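Local structure of leucine aminopeptidase (Fimbriiglobus ruber, 7D1B) at residues K83-L88 with E165-M170; I126-Y131 with V182-E187; T133-H138 with Y189-G194; H138-T143 with H309-T314; A229-L234 with V283-I288. The protein probably acts as a zinc-dependent glutaminyl cyclase of the M28 peptidase family, converting N-terminal glutamine of peptides into pyroglutamate. All coordinates share one frame; numbering follows the deposited sequence. Where two conformers were deposited one is given.

Contact 1 of 5, residues K83-L88 with E165-M170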
# COMPACT_ATOMS: atom_id res chain seq x y z
N LYS A 83 8.04 -14.26 -7.13
CA LYS A 83 7.64 -15.64 -7.43
C LYS A 83 6.15 -15.85 -7.20
O LYS A 83 5.47 -16.50 -8.00
CB LYS A 83 8.46 -16.60 -6.58
CG LYS A 83 8.12 -18.06 -6.78
CD LYS A 83 8.93 -18.96 -5.86
CE LYS A 83 8.63 -20.43 -6.10
NZ LYS A 83 9.47 -21.31 -5.25
N HIS A 84 5.62 -15.26 -6.12
CA HIS A 84 4.20 -15.43 -5.82
C HIS A 84 3.33 -14.83 -6.92
O HIS A 84 2.40 -15.47 -7.45
CB HIS A 84 3.93 -14.75 -4.49
CG HIS A 84 2.51 -14.89 -4.04
ND1 HIS A 84 2.02 -16.05 -3.48
CD2 HIS A 84 1.47 -14.03 -4.11
CE1 HIS A 84 0.74 -15.89 -3.21
NE2 HIS A 84 0.38 -14.67 -3.58
N PHE A 85 3.61 -13.57 -7.26
CA PHE A 85 2.79 -12.89 -8.25
C PHE A 85 2.91 -13.54 -9.62
O PHE A 85 1.91 -13.73 -10.32
CB PHE A 85 3.17 -11.40 -8.33
CG PHE A 85 2.81 -10.59 -7.10
CD1 PHE A 85 1.58 -10.74 -6.46
CD2 PHE A 85 3.72 -9.67 -6.58
CE1 PHE A 85 1.26 -9.97 -5.35
CE2 PHE A 85 3.39 -8.91 -5.47
CZ PHE A 85 2.17 -9.06 -4.87
N GLU A 86 4.13 -13.88 -10.04
CA GLU A 86 4.30 -14.53 -11.34
C GLU A 86 3.60 -15.88 -11.38
O GLU A 86 3.00 -16.24 -12.40
CB GLU A 86 5.79 -14.70 -11.66
CG GLU A 86 6.48 -13.40 -12.03
CD GLU A 86 7.95 -13.56 -12.36
OE1 GLU A 86 8.57 -14.58 -11.98
OE2 GLU A 86 8.49 -12.66 -13.01
N GLY A 87 3.64 -16.62 -10.27
CA GLY A 87 3.00 -17.91 -10.24
C GLY A 87 1.50 -17.84 -10.34
O GLY A 87 0.86 -18.85 -10.62
N LEU A 88 0.93 -16.66 -10.10
CA LEU A 88 -0.52 -16.47 -10.18
C LEU A 88 -0.94 -15.68 -11.41
O LEU A 88 -2.13 -15.39 -11.57
CB LEU A 88 -1.04 -15.87 -8.87
CG LEU A 88 -0.95 -16.89 -7.72
CD1 LEU A 88 -1.07 -16.20 -6.37
CD2 LEU A 88 -2.04 -17.95 -7.87
N GLU A 165 -2.73 -12.10 -1.16
CA GLU A 165 -4.03 -12.78 -1.13
C GLU A 165 -4.82 -12.48 -2.40
O GLU A 165 -5.36 -13.39 -3.04
CB GLU A 165 -4.83 -12.40 0.12
CG GLU A 165 -6.26 -12.95 0.09
CD GLU A 165 -6.33 -14.47 0.01
OE1 GLU A 165 -5.36 -15.13 0.41
OE2 GLU A 165 -7.39 -14.99 -0.45
N LEU A 166 -4.92 -11.20 -2.78
CA LEU A 166 -5.69 -10.82 -3.95
C LEU A 166 -5.18 -11.52 -5.20
O LEU A 166 -5.97 -11.84 -6.10
CB LEU A 166 -5.63 -9.30 -4.16
CG LEU A 166 -6.42 -8.45 -3.16
CD1 LEU A 166 -6.12 -6.98 -3.40
CD2 LEU A 166 -7.91 -8.73 -3.27
N ALA A 167 -3.87 -11.76 -5.29
CA ALA A 167 -3.31 -12.40 -6.47
C ALA A 167 -3.92 -13.76 -6.75
O ALA A 167 -3.92 -14.18 -7.91
CB ALA A 167 -1.80 -12.52 -6.31
N HIS A 168 -4.41 -14.49 -5.73
CA HIS A 168 -5.07 -15.77 -5.99
C HIS A 168 -6.32 -15.61 -6.84
O HIS A 168 -6.74 -16.57 -7.50
CB HIS A 168 -5.43 -16.47 -4.69
CG HIS A 168 -4.24 -16.98 -3.95
ND1 HIS A 168 -3.63 -18.17 -4.27
CD2 HIS A 168 -3.55 -16.46 -2.90
CE1 HIS A 168 -2.61 -18.37 -3.44
NE2 HIS A 168 -2.54 -17.35 -2.61
N HIS A 169 -6.94 -14.42 -6.81
CA HIS A 169 -8.25 -14.19 -7.40
C HIS A 169 -8.19 -13.38 -8.68
O HIS A 169 -9.15 -13.44 -9.45
CB HIS A 169 -9.13 -13.45 -6.39
CG HIS A 169 -9.11 -14.09 -5.05
ND1 HIS A 169 -9.99 -15.10 -4.69
CD2 HIS A 169 -8.28 -13.92 -4.00
CE1 HIS A 169 -9.69 -15.51 -3.46
NE2 HIS A 169 -8.65 -14.81 -3.03
N MET A 170 -7.11 -12.63 -8.93
CA MET A 170 -7.14 -11.59 -9.96
C MET A 170 -7.47 -12.12 -11.35
O MET A 170 -8.22 -11.47 -12.08
CB MET A 170 -5.82 -10.81 -10.00
CG MET A 170 -5.60 -9.90 -8.82
SD MET A 170 -6.90 -8.66 -8.54
CE MET A 170 -6.60 -7.60 -9.95
O HOH W 1 -4.68 -14.74 -10.44
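Leu88, just after helix 72-87, lies against Ala167 and His168 near the end of helix 153-167, and these three residues make most of the contact. The methyl of Ala167 is small enough to let the segments come close: its CB meets Leu88 CD1 at 3.8 Å and, at the edge of the Phe85 ring, Phe85 CD1 at 3.8 Å. A branched leucine suits its place because both methyls find partners: CD1 also sits over the centre of the His168 ring as a CH-pi contact, 3.9 Å from the centroid, and CD2 reaches His168 ND1. His84, with CG anti to its backbone N (chi1 -178°), turns its edge toward the face of His168 in an offset edge-to-face pair, CE1 3.6 Å from His168 NE2, the planes 74° apart. Outside the segments, Met164 O holds His84 NE2 and Tyr57 OH bonds His168 NE2. An alanine in place of His168 would probably leave Leu88 CD1 and the His84 edge without their ring and Tyr57 OH without its partner. A water donates to both Leu88 O and Ala167 O. Methyl and ring surfaces thus join the helix ends, while each NE2 has a polar partner and the water links the backbones.

Contact 2 of 5, residues I126-Y131 with V182-E187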
# COMPACT_ATOMS: atom_id res chain seq x y z
N ILE A 126 -4.24 1.62 -9.90
CA ILE A 126 -3.16 1.17 -9.03
C ILE A 126 -3.73 0.77 -7.68
O ILE A 126 -4.54 1.51 -7.09
CB ILE A 126 -2.13 2.31 -8.84
CG1 ILE A 126 -1.41 2.60 -10.16
CG2 ILE A 126 -1.17 1.97 -7.70
CD1 ILE A 126 -0.72 3.94 -10.17
N VAL A 127 -3.28 -0.37 -7.16
CA VAL A 127 -3.38 -0.71 -5.75
C VAL A 127 -1.95 -0.70 -5.25
O VAL A 127 -1.10 -1.39 -5.82
CB VAL A 127 -4.03 -2.10 -5.54
CG1 VAL A 127 -4.01 -2.45 -4.06
CG2 VAL A 127 -5.44 -2.14 -6.11
N CYS A 128 -1.67 0.09 -4.21
CA CYS A 128 -0.27 0.29 -3.83
C CYS A 128 -0.08 0.23 -2.32
O CYS A 128 -1.03 0.33 -1.54
CB CYS A 128 0.32 1.57 -4.48
SG CYS A 128 -0.48 3.10 -4.02
N SER A 129 1.19 0.08 -1.94
CA SER A 129 1.60 -0.01 -0.55
C SER A 129 3.10 0.21 -0.55
O SER A 129 3.76 -0.13 -1.53
CB SER A 129 1.31 -1.42 -0.02
OG SER A 129 1.72 -1.59 1.32
N HIS A 130 3.65 0.72 0.56
CA HIS A 130 5.10 0.60 0.70
C HIS A 130 5.45 -0.81 1.16
O HIS A 130 4.58 -1.56 1.63
CB HIS A 130 5.71 1.71 1.58
CG HIS A 130 5.67 1.45 3.06
ND1 HIS A 130 6.82 1.19 3.79
CD2 HIS A 130 4.66 1.51 3.96
CE1 HIS A 130 6.50 1.07 5.07
NE2 HIS A 130 5.20 1.26 5.20
N TYR A 131 6.71 -1.19 1.01
CA TYR A 131 7.13 -2.50 1.49
C TYR A 131 8.51 -2.48 2.15
O TYR A 131 8.94 -3.53 2.64
CB TYR A 131 6.99 -3.62 0.44
CG TYR A 131 8.00 -3.68 -0.69
CD1 TYR A 131 8.60 -2.54 -1.24
CD2 TYR A 131 8.31 -4.90 -1.26
CE1 TYR A 131 9.51 -2.65 -2.31
CE2 TYR A 131 9.20 -5.01 -2.31
CZ TYR A 131 9.80 -3.89 -2.83
OH TYR A 131 10.68 -4.05 -3.88
N VAL A 182 1.43 -1.99 -6.99
CA VAL A 182 2.70 -1.28 -6.95
C VAL A 182 3.19 -1.27 -5.51
O VAL A 182 2.48 -0.80 -4.60
CB VAL A 182 2.59 0.15 -7.52
CG1 VAL A 182 3.94 0.86 -7.46
CG2 VAL A 182 2.02 0.12 -8.95
N LEU A 183 4.40 -1.78 -5.30
CA LEU A 183 5.06 -1.80 -4.00
C LEU A 183 6.19 -0.78 -4.02
O LEU A 183 7.16 -0.92 -4.80
CB LEU A 183 5.57 -3.20 -3.69
CG LEU A 183 4.39 -4.15 -3.42
CD1 LEU A 183 4.82 -5.57 -3.63
CD2 LEU A 183 3.86 -3.92 -2.03
N PHE A 184 6.06 0.25 -3.19
CA PHE A 184 7.05 1.33 -3.12
C PHE A 184 8.14 1.00 -2.12
O PHE A 184 7.87 0.73 -0.94
CB PHE A 184 6.40 2.63 -2.68
CG PHE A 184 5.30 3.12 -3.58
CD1 PHE A 184 5.52 3.36 -4.94
CD2 PHE A 184 4.03 3.37 -3.06
CE1 PHE A 184 4.49 3.83 -5.75
CE2 PHE A 184 3.01 3.85 -3.87
CZ PHE A 184 3.24 4.07 -5.20
N ASP A 185 9.39 1.06 -2.57
CA ASP A 185 10.51 1.03 -1.65
C ASP A 185 10.69 2.41 -1.01
O ASP A 185 10.14 3.42 -1.47
CB ASP A 185 11.78 0.64 -2.42
CG ASP A 185 12.85 -0.04 -1.56
OD1 ASP A 185 12.80 0.02 -0.30
OD2 ASP A 185 13.75 -0.65 -2.18
N GLY A 186 11.48 2.45 0.05
CA GLY A 186 12.00 3.70 0.56
C GLY A 186 10.95 4.70 1.00
O GLY A 186 11.19 5.91 0.94
N GLU A 187 9.80 4.22 1.48
CA GLU A 187 8.85 5.17 2.06
C GLU A 187 9.40 5.78 3.33
O GLU A 187 9.22 6.97 3.58
CB GLU A 187 7.50 4.53 2.33
CG GLU A 187 6.46 5.57 2.76
CD GLU A 187 5.99 5.40 4.15
OE1 GLU A 187 6.03 4.28 4.68
OE2 GLU A 187 5.58 6.43 4.72
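Cys128, Ser129 and His130 pair with Val182, Leu183 and Phe184 as parallel strands in the middle of the mixed sheet; helix 153-167 lies between them in sequence, making a beta-alpha-beta crossover. Four backbone bonds hold the register: Val182 N to Val127 O (2.9 Å), Ser129 N to Val182 O, Phe184 N to Ser129 O (2.9 Å) and Tyr131 N to Phe184 O. The compact Cys128 puts its sulfur beside the Phe184 ring, obliquely, SG 3.6 Å from CE2, on the sheet face that also carries Val182 and His130. On the other face Leu183 CB lies over the centre of the Tyr131 ring as a CH-pi contact, 3.9 Å from the centroid, while Phe184 O and Asp185 N come to the ring's edge. Beyond the strand ends, Glu187 bends at chi2 and brings OE1 over the centre of the His130 ring, 3.2 Å from NE2, at an angle unsuited to a hydrogen bond. Histidine suits this place: the ring's NE2 bonds the zinc ligand Asp155, its ND1 bonds Asp132, and a flat face meets Glu187 OE1. Those two bonds fix the ring's rotation, so the face met by OE1 is held in a set orientation. The chemistry therefore changes along the pair, from apolar strand packing to polar groups, with the side chain of Glu187 about 5 Å from the zinc ion.

Contact 3 of 5, residues T133-H138 with Y189-G194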
# COMPACT_ATOMS: atom_id res chain seq x y z
N THR A 133 10.65 -1.55 5.49
CA THR A 133 10.28 -1.39 6.89
C THR A 133 11.18 -0.34 7.52
O THR A 133 12.37 -0.24 7.22
CB THR A 133 10.29 -2.71 7.67
OG1 THR A 133 11.60 -3.30 7.66
CG2 THR A 133 9.28 -3.70 7.08
N ARG A 134 10.59 0.44 8.42
CA ARG A 134 11.33 1.51 9.07
C ARG A 134 12.49 0.93 9.88
O ARG A 134 12.33 -0.12 10.51
CB ARG A 134 10.39 2.25 10.01
CG ARG A 134 10.87 3.61 10.44
CD ARG A 134 9.85 4.27 11.35
NE ARG A 134 10.32 5.56 11.82
CZ ARG A 134 10.01 6.74 11.29
NH1 ARG A 134 10.57 7.84 11.80
NH2 ARG A 134 9.20 6.84 10.24
N PRO A 135 13.65 1.57 9.90
CA PRO A 135 14.80 0.96 10.59
C PRO A 135 14.58 0.76 12.08
O PRO A 135 15.17 -0.16 12.65
CB PRO A 135 15.96 1.92 10.29
CG PRO A 135 15.58 2.49 8.93
CD PRO A 135 14.08 2.69 9.02
N ALA A 136 13.75 1.59 12.72
CA ALA A 136 13.55 1.48 14.15
C ALA A 136 12.11 1.84 14.48
O ALA A 136 11.47 2.61 13.75
CB ALA A 136 14.49 2.40 14.94
N ALA A 137 11.63 1.30 15.60
CA ALA A 137 10.30 1.61 16.13
C ALA A 137 10.41 2.93 16.89
O ALA A 137 10.50 2.98 18.12
CB ALA A 137 9.82 0.48 17.03
N HIS A 138 10.42 4.03 16.14
CA HIS A 138 10.79 5.32 16.72
C HIS A 138 9.74 5.90 17.67
O HIS A 138 10.05 6.90 18.33
CB HIS A 138 11.09 6.35 15.63
CG HIS A 138 12.41 6.16 14.97
ND1 HIS A 138 12.54 6.00 13.60
CD2 HIS A 138 13.67 6.13 15.48
CE1 HIS A 138 13.83 5.89 13.30
NE2 HIS A 138 14.53 5.96 14.42
N TYR A 189 12.80 4.99 5.06
CA TYR A 189 14.17 4.56 5.35
C TYR A 189 14.80 5.59 6.29
O TYR A 189 15.73 6.32 5.94
CB TYR A 189 14.92 4.43 4.03
CG TYR A 189 16.36 4.01 4.14
CD1 TYR A 189 16.72 2.82 4.76
CD2 TYR A 189 17.37 4.80 3.60
CE1 TYR A 189 18.05 2.44 4.87
CE2 TYR A 189 18.70 4.42 3.69
CZ TYR A 189 19.04 3.23 4.32
OH TYR A 189 20.35 2.80 4.42
N ILE A 190 14.24 5.67 7.49
CA ILE A 190 14.55 6.76 8.42
C ILE A 190 15.62 6.28 9.39
O ILE A 190 15.34 5.55 10.35
CB ILE A 190 13.30 7.25 9.15
CG1 ILE A 190 12.19 7.63 8.17
CG2 ILE A 190 13.67 8.43 10.08
CD1 ILE A 190 12.57 8.62 7.06
N LEU A 191 16.86 6.69 9.14
CA LEU A 191 17.96 6.39 10.05
C LEU A 191 18.10 7.46 11.11
O LEU A 191 18.46 7.15 12.25
CB LEU A 191 19.26 6.20 9.25
CG LEU A 191 19.20 5.04 8.25
CD1 LEU A 191 20.38 5.08 7.27
CD2 LEU A 191 19.15 3.69 8.96
N ASP A 192 17.84 8.70 10.75
CA ASP A 192 17.86 9.84 11.66
C ASP A 192 16.44 10.40 11.70
O ASP A 192 15.99 10.98 10.70
CB ASP A 192 18.83 10.88 11.13
CG ASP A 192 18.70 12.21 11.83
OD1 ASP A 192 18.16 12.26 12.96
OD2 ASP A 192 19.18 13.23 11.25
N PRO A 193 15.71 10.24 12.80
CA PRO A 193 14.33 10.72 12.86
C PRO A 193 14.22 12.21 13.16
O PRO A 193 13.10 12.72 13.26
CB PRO A 193 13.75 9.90 14.02
CG PRO A 193 14.91 9.76 14.96
CD PRO A 193 16.12 9.57 14.05
N GLY A 194 15.35 12.90 13.29
CA GLY A 194 15.33 14.31 13.59
C GLY A 194 15.02 14.57 15.05
O GLY A 194 15.05 13.68 15.90
O HOH W 2 17.33 5.90 14.53
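The His138 ring is sandwiched: Pro193 CB sits over the centre of one face, 3.9 Å from the centroid, in a CH-pi contact, and Ala136 CB lies against the opposite face toward the rim. At its edge come Arg134 NE, Ile190 O and a water. The Arg134 guanidinium has Ile190 CG1 over one face, with Ala136 O and His138 CG at its edge. Both segments are loops that follow parallel neighbours of the central sheet, strands 123-130 and 178-184, on the zinc side of this M28 peptidase fold. Arginine suits its place because its long chain carries a planar group with both a face and several N-H groups. CG is anti to the backbone N (chi1 -163°) and the chain runs extended from CG to NE; NE at 2.9 Å and NH1 at 3.2 Å grip His138 ND1 side-on. NE lies near the imidazole plane, whereas NH1 is 36° out of it. The same guanidinium makes a salt bridge through NH2 to the zinc ligand Glu188 and so links His138 to it. Beta-branched Ile190 places CG1 against the guanidinium face and CG2 3.6 Å from NH1. Rigid Pro135 packs its ring on the Ile190 backbone, CD 3.4 Å from Ile190 N, and reaches Leu191 CD2 with CG. Asp192 OD1 closes an Asx turn onto Gly194 N. The water at the ring edge joins the loops, 2.8 Å from His138 NE2 and donating to Leu191 O.

Contact 4 of 5, residues H138-T143 with H309-T314. With ZN (zinc ion), chain B.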
# COMPACT_ATOMS: atom_id res chain seq x y z
N HIS A 138 10.42 4.03 16.14
CA HIS A 138 10.79 5.32 16.72
C HIS A 138 9.74 5.90 17.67
O HIS A 138 10.05 6.90 18.33
CB HIS A 138 11.09 6.35 15.63
CG HIS A 138 12.41 6.16 14.97
ND1 HIS A 138 12.54 6.00 13.60
CD2 HIS A 138 13.67 6.13 15.48
CE1 HIS A 138 13.83 5.89 13.30
NE2 HIS A 138 14.53 5.96 14.42
N GLN A 139 8.54 5.33 17.76
CA GLN A 139 7.61 5.79 18.79
C GLN A 139 7.89 5.18 20.16
O GLN A 139 7.29 5.62 21.15
CB GLN A 139 6.15 5.58 18.38
CG GLN A 139 5.72 6.51 17.26
CD GLN A 139 5.66 7.95 17.70
OE1 GLN A 139 5.03 8.28 18.69
NE2 GLN A 139 6.33 8.83 16.95
N GLU A 140 8.79 4.20 20.24
CA GLU A 140 9.20 3.69 21.55
C GLU A 140 9.91 4.80 22.31
O GLU A 140 10.81 5.46 21.78
CB GLU A 140 10.15 2.51 21.36
CG GLU A 140 9.53 1.27 20.73
CD GLU A 140 8.63 0.49 21.67
OE1 GLU A 140 8.65 0.75 22.89
OE2 GLU A 140 7.91 -0.40 21.18
N THR A 141 9.49 5.02 23.57
CA THR A 141 10.07 6.11 24.35
C THR A 141 11.39 5.73 25.02
O THR A 141 12.13 6.62 25.44
CB THR A 141 9.06 6.65 25.37
OG1 THR A 141 8.60 5.58 26.20
CG2 THR A 141 7.88 7.27 24.65
N ASP A 142 11.69 4.44 25.14
CA ASP A 142 13.01 3.98 25.56
C ASP A 142 13.83 3.75 24.30
O ASP A 142 13.55 2.81 23.54
CB ASP A 142 12.89 2.70 26.38
CG ASP A 142 14.23 2.19 26.90
OD1 ASP A 142 15.29 2.66 26.44
OD2 ASP A 142 14.23 1.32 27.79
N THR A 143 14.83 4.60 24.06
CA THR A 143 15.58 4.51 22.82
C THR A 143 16.43 3.25 22.72
O THR A 143 16.88 2.91 21.61
CB THR A 143 16.41 5.77 22.58
OG1 THR A 143 17.36 5.94 23.64
CG2 THR A 143 15.50 6.99 22.51
N HIS A 309 4.62 2.37 14.78
CA HIS A 309 6.04 2.57 15.08
C HIS A 309 6.42 2.11 16.48
O HIS A 309 7.35 2.65 17.09
CB HIS A 309 6.47 4.01 14.76
CG HIS A 309 6.35 4.31 13.30
ND1 HIS A 309 6.55 5.57 12.76
CD2 HIS A 309 6.07 3.50 12.25
CE1 HIS A 309 6.35 5.52 11.45
NE2 HIS A 309 6.09 4.27 11.11
N LEU A 310 5.72 1.09 16.99
CA LEU A 310 6.08 0.38 18.21
C LEU A 310 6.48 -1.04 17.89
O LEU A 310 6.03 -1.62 16.89
CB LEU A 310 4.92 0.36 19.23
CG LEU A 310 4.46 1.73 19.70
CD1 LEU A 310 3.26 1.60 20.66
CD2 LEU A 310 5.59 2.48 20.40
N LEU A 311 7.29 -1.63 18.77
CA LEU A 311 7.71 -3.02 18.57
C LEU A 311 6.53 -3.98 18.59
O LEU A 311 6.65 -5.11 18.09
CB LEU A 311 8.73 -3.43 19.62
CG LEU A 311 10.06 -2.68 19.49
CD1 LEU A 311 10.93 -2.94 20.71
CD2 LEU A 311 10.79 -3.10 18.22
N SER A 312 5.40 -3.56 19.16
CA SER A 312 4.19 -4.36 19.20
C SER A 312 3.40 -4.35 17.88
O SER A 312 2.32 -4.94 17.83
CB SER A 312 3.32 -3.90 20.38
OG SER A 312 3.16 -2.49 20.33
N ASP A 313 3.91 -3.72 16.82
CA ASP A 313 3.27 -3.80 15.51
C ASP A 313 3.67 -5.12 14.85
O ASP A 313 4.56 -5.19 14.01
CB ASP A 313 3.68 -2.59 14.65
CG ASP A 313 3.02 -2.58 13.29
OD1 ASP A 313 2.03 -3.33 13.08
OD2 ASP A 313 3.49 -1.81 12.41
N THR A 314 2.99 -6.19 15.27
CA THR A 314 3.35 -7.56 14.95
C THR A 314 2.15 -8.27 14.33
O THR A 314 1.03 -7.76 14.36
CB THR A 314 3.81 -8.27 16.23
OG1 THR A 314 2.82 -8.10 17.25
CG2 THR A 314 5.14 -7.71 16.70
ZN ZN B . 5.49 3.57 9.30
O HOH W 3 6.16 -2.21 22.14
O HOH W 4 3.86 4.85 8.90
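Gln139 and Glu140 meet His309, Leu310 and Leu311 through two hydrogen bonds, one backbone to backbone, the other backbone to side chain. Gln139 N donates to His309 O at 3.0 Å, and Leu311 N donates to Glu140 OE2 at 2.8 Å, nearly straight at 167°, using the carboxylate's anti lone pair. A glutamate suits this place because its chain, bent at chi2 (-75°), brings the acid back to a backbone N-H; a water also donates to OE2. The apolar contacts are those of the aliphatic parts: Gln139 CG lies 3.6 Å from His309 CB, and Gln139 CB lies 3.7 Å from Leu310 CD2. Metal binding is the third kind: His309 NE2 holds the zinc ion at 2.0 Å, Asp155 and Glu188 are further protein ligands, and a water sits 2.1 Å from the metal. His309 thus makes the contact with its carbonyl and CB, while its ring leads away to the zinc. Segment 309-314 lies between strand 297-300 and helix 320-336, and segment 138-143 between strand 123-130 and helix 153-167; in the sheet, strand 225-232 separates these two strands. Asp313 OD1 is hydrogen-bonded to Asn154 N, near the start of helix 153-167.

Contact 5 of 5, residues A229-L234 with V283-I288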
# COMPACT_ATOMS: atom_id res chain seq x y z
N ALA A 229 -5.73 5.56 -8.00
CA ALA A 229 -4.84 4.76 -7.17
C ALA A 229 -5.38 4.70 -5.76
O ALA A 229 -5.84 5.71 -5.23
CB ALA A 229 -3.43 5.35 -7.15
N VAL A 230 -5.27 3.53 -5.14
CA VAL A 230 -5.57 3.34 -3.73
C VAL A 230 -4.31 2.87 -3.04
O VAL A 230 -3.75 1.83 -3.41
CB VAL A 230 -6.74 2.37 -3.49
CG1 VAL A 230 -6.87 2.11 -2.00
CG2 VAL A 230 -8.02 2.94 -4.06
N LEU A 231 -3.86 3.64 -2.05
CA LEU A 231 -2.75 3.29 -1.18
C LEU A 231 -3.31 2.64 0.08
O LEU A 231 -4.25 3.15 0.69
CB LEU A 231 -1.98 4.56 -0.81
CG LEU A 231 -0.90 4.37 0.24
CD1 LEU A 231 0.24 3.49 -0.28
CD2 LEU A 231 -0.35 5.72 0.69
N LEU A 232 -2.73 1.52 0.46
CA LEU A 232 -3.10 0.81 1.68
C LEU A 232 -2.03 1.09 2.73
O LEU A 232 -0.87 0.78 2.49
CB LEU A 232 -3.10 -0.68 1.40
CG LEU A 232 -4.10 -1.14 0.33
CD1 LEU A 232 -3.83 -2.61 -0.02
CD2 LEU A 232 -5.54 -0.91 0.79
N ASP A 233 -2.42 1.63 3.88
CA ASP A 233 -1.43 1.89 4.93
C ASP A 233 -2.12 1.86 6.29
O ASP A 233 -3.12 2.56 6.47
CB ASP A 233 -0.82 3.28 4.70
CG ASP A 233 0.53 3.46 5.41
OD1 ASP A 233 1.05 2.50 6.04
OD2 ASP A 233 1.12 4.58 5.34
N LEU A 234 -1.61 1.09 7.25
CA LEU A 234 -2.17 1.08 8.61
C LEU A 234 -3.67 0.81 8.58
O LEU A 234 -4.47 1.55 9.17
CB LEU A 234 -1.86 2.37 9.38
CG LEU A 234 -0.44 2.89 9.34
CD1 LEU A 234 -0.38 4.21 10.09
CD2 LEU A 234 0.53 1.92 9.93
N VAL A 283 -2.56 13.58 6.16
CA VAL A 283 -1.50 12.60 6.35
C VAL A 283 -0.63 12.59 5.10
O VAL A 283 -1.11 12.23 4.02
CB VAL A 283 -2.06 11.20 6.63
CG1 VAL A 283 -0.91 10.23 6.92
CG2 VAL A 283 -3.06 11.22 7.80
N LEU A 284 0.63 12.99 5.24
CA LEU A 284 1.58 12.79 4.15
C LEU A 284 1.86 11.30 4.00
O LEU A 284 2.11 10.61 4.99
CB LEU A 284 2.87 13.54 4.46
CG LEU A 284 2.74 15.06 4.52
CD1 LEU A 284 4.04 15.66 5.00
CD2 LEU A 284 2.33 15.61 3.15
N ASP A 285 1.83 10.81 2.77
CA ASP A 285 2.02 9.39 2.55
C ASP A 285 2.40 9.19 1.08
O ASP A 285 2.59 10.16 0.33
CB ASP A 285 0.77 8.62 2.98
CG ASP A 285 1.05 7.23 3.48
OD1 ASP A 285 2.14 6.69 3.23
OD2 ASP A 285 0.14 6.65 4.14
N ASP A 286 2.51 7.93 0.66
CA ASP A 286 2.91 7.62 -0.70
C ASP A 286 1.91 8.10 -1.75
O ASP A 286 2.27 8.12 -2.94
CB ASP A 286 3.15 6.12 -0.84
CG ASP A 286 4.50 5.67 -0.31
OD1 ASP A 286 5.53 6.34 -0.60
OD2 ASP A 286 4.55 4.60 0.33
N HIS A 287 0.68 8.46 -1.37
CA HIS A 287 -0.30 8.92 -2.36
C HIS A 287 -0.07 10.37 -2.77
O HIS A 287 -0.63 10.80 -3.78
CB HIS A 287 -1.72 8.74 -1.83
CG HIS A 287 -2.03 9.57 -0.64
ND1 HIS A 287 -1.16 9.70 0.44
CD2 HIS A 287 -3.12 10.31 -0.35
CE1 HIS A 287 -1.73 10.49 1.34
NE2 HIS A 287 -2.92 10.86 0.89
N ILE A 288 0.75 11.13 -2.03
CA ILE A 288 0.98 12.53 -2.38
C ILE A 288 1.64 12.64 -3.75
O ILE A 288 1.20 13.40 -4.61
CB ILE A 288 1.83 13.22 -1.30
CG1 ILE A 288 1.13 13.15 0.06
CG2 ILE A 288 2.19 14.65 -1.72
CD1 ILE A 288 -0.14 13.95 0.14
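Asp233 and Asp285 bring their carboxyl groups very close, OD2 to OD2 at 2.6 Å, with the two planes 51° apart. This is the tightest point of a contact between the end of strand 225-232 and the loop leading into helix 287-292. Next to it, a chi1 of 172° sends Leu231 CG anti to the backbone N, toward the loop, and CD2 then meets its bend: CD2 lies 3.5 Å from Asp285 CG, 3.6 Å from Asp286 N and 3.6 Å from His287 N. A leucine suits the spot because a single methyl can touch three successive residues. Asp285 OD1 in turn accepts Asp286 N at 2.9 Å, met on the anti side but 33° out of the carboxylate plane. The looser part lies round this core: Leu231 CD1 stays 4.0 Å from Asp286 CB, and the His287 ring comes no nearer to Leu231 CD2 than ND1 at 4.1 Å. The polar ends of Asp286 and His287 are held elsewhere, by Ser208 and Glu245. All the touching residues are buried, and solvent is met instead at Leu284, whose side chain takes no part. An alanine at Asp285 would probably leave Asp233 OD2 without its close acidic neighbour, Asp286 N without its acceptor, and a gap beside Leu231 CD2. The acids continue on both sides, Asp285 toward Asp299 and Asp233 toward the zinc ligand Asp155. Such a run of acidic side chains beside the metal is consistent with the carboxylic-acid hydrogen-bond network that marks glutaminyl cyclases of the M28 family.

The segments interleave along the chain: the first members of contacts 1 to 4 come in order before the second members of 1, 2 and 3, then both segments of contact 5, and last 309-314. Contacts 2 and 5, about 9 Å apart between centres, share the central sheet through neighbouring strands 123-130 and 225-232. Contact 1 joins helices 72-87 and 153-167, and touches contact 2 through Phe85 and Leu183. Contacts 3 and 4 share His138 and lie about 11 Å apart between centres, in loops on the zinc side. Their centres are about 31 and 32 Å from that of contact 1; the loops near the zinc thus lie far from this helix pair, with the sheet contacts between them.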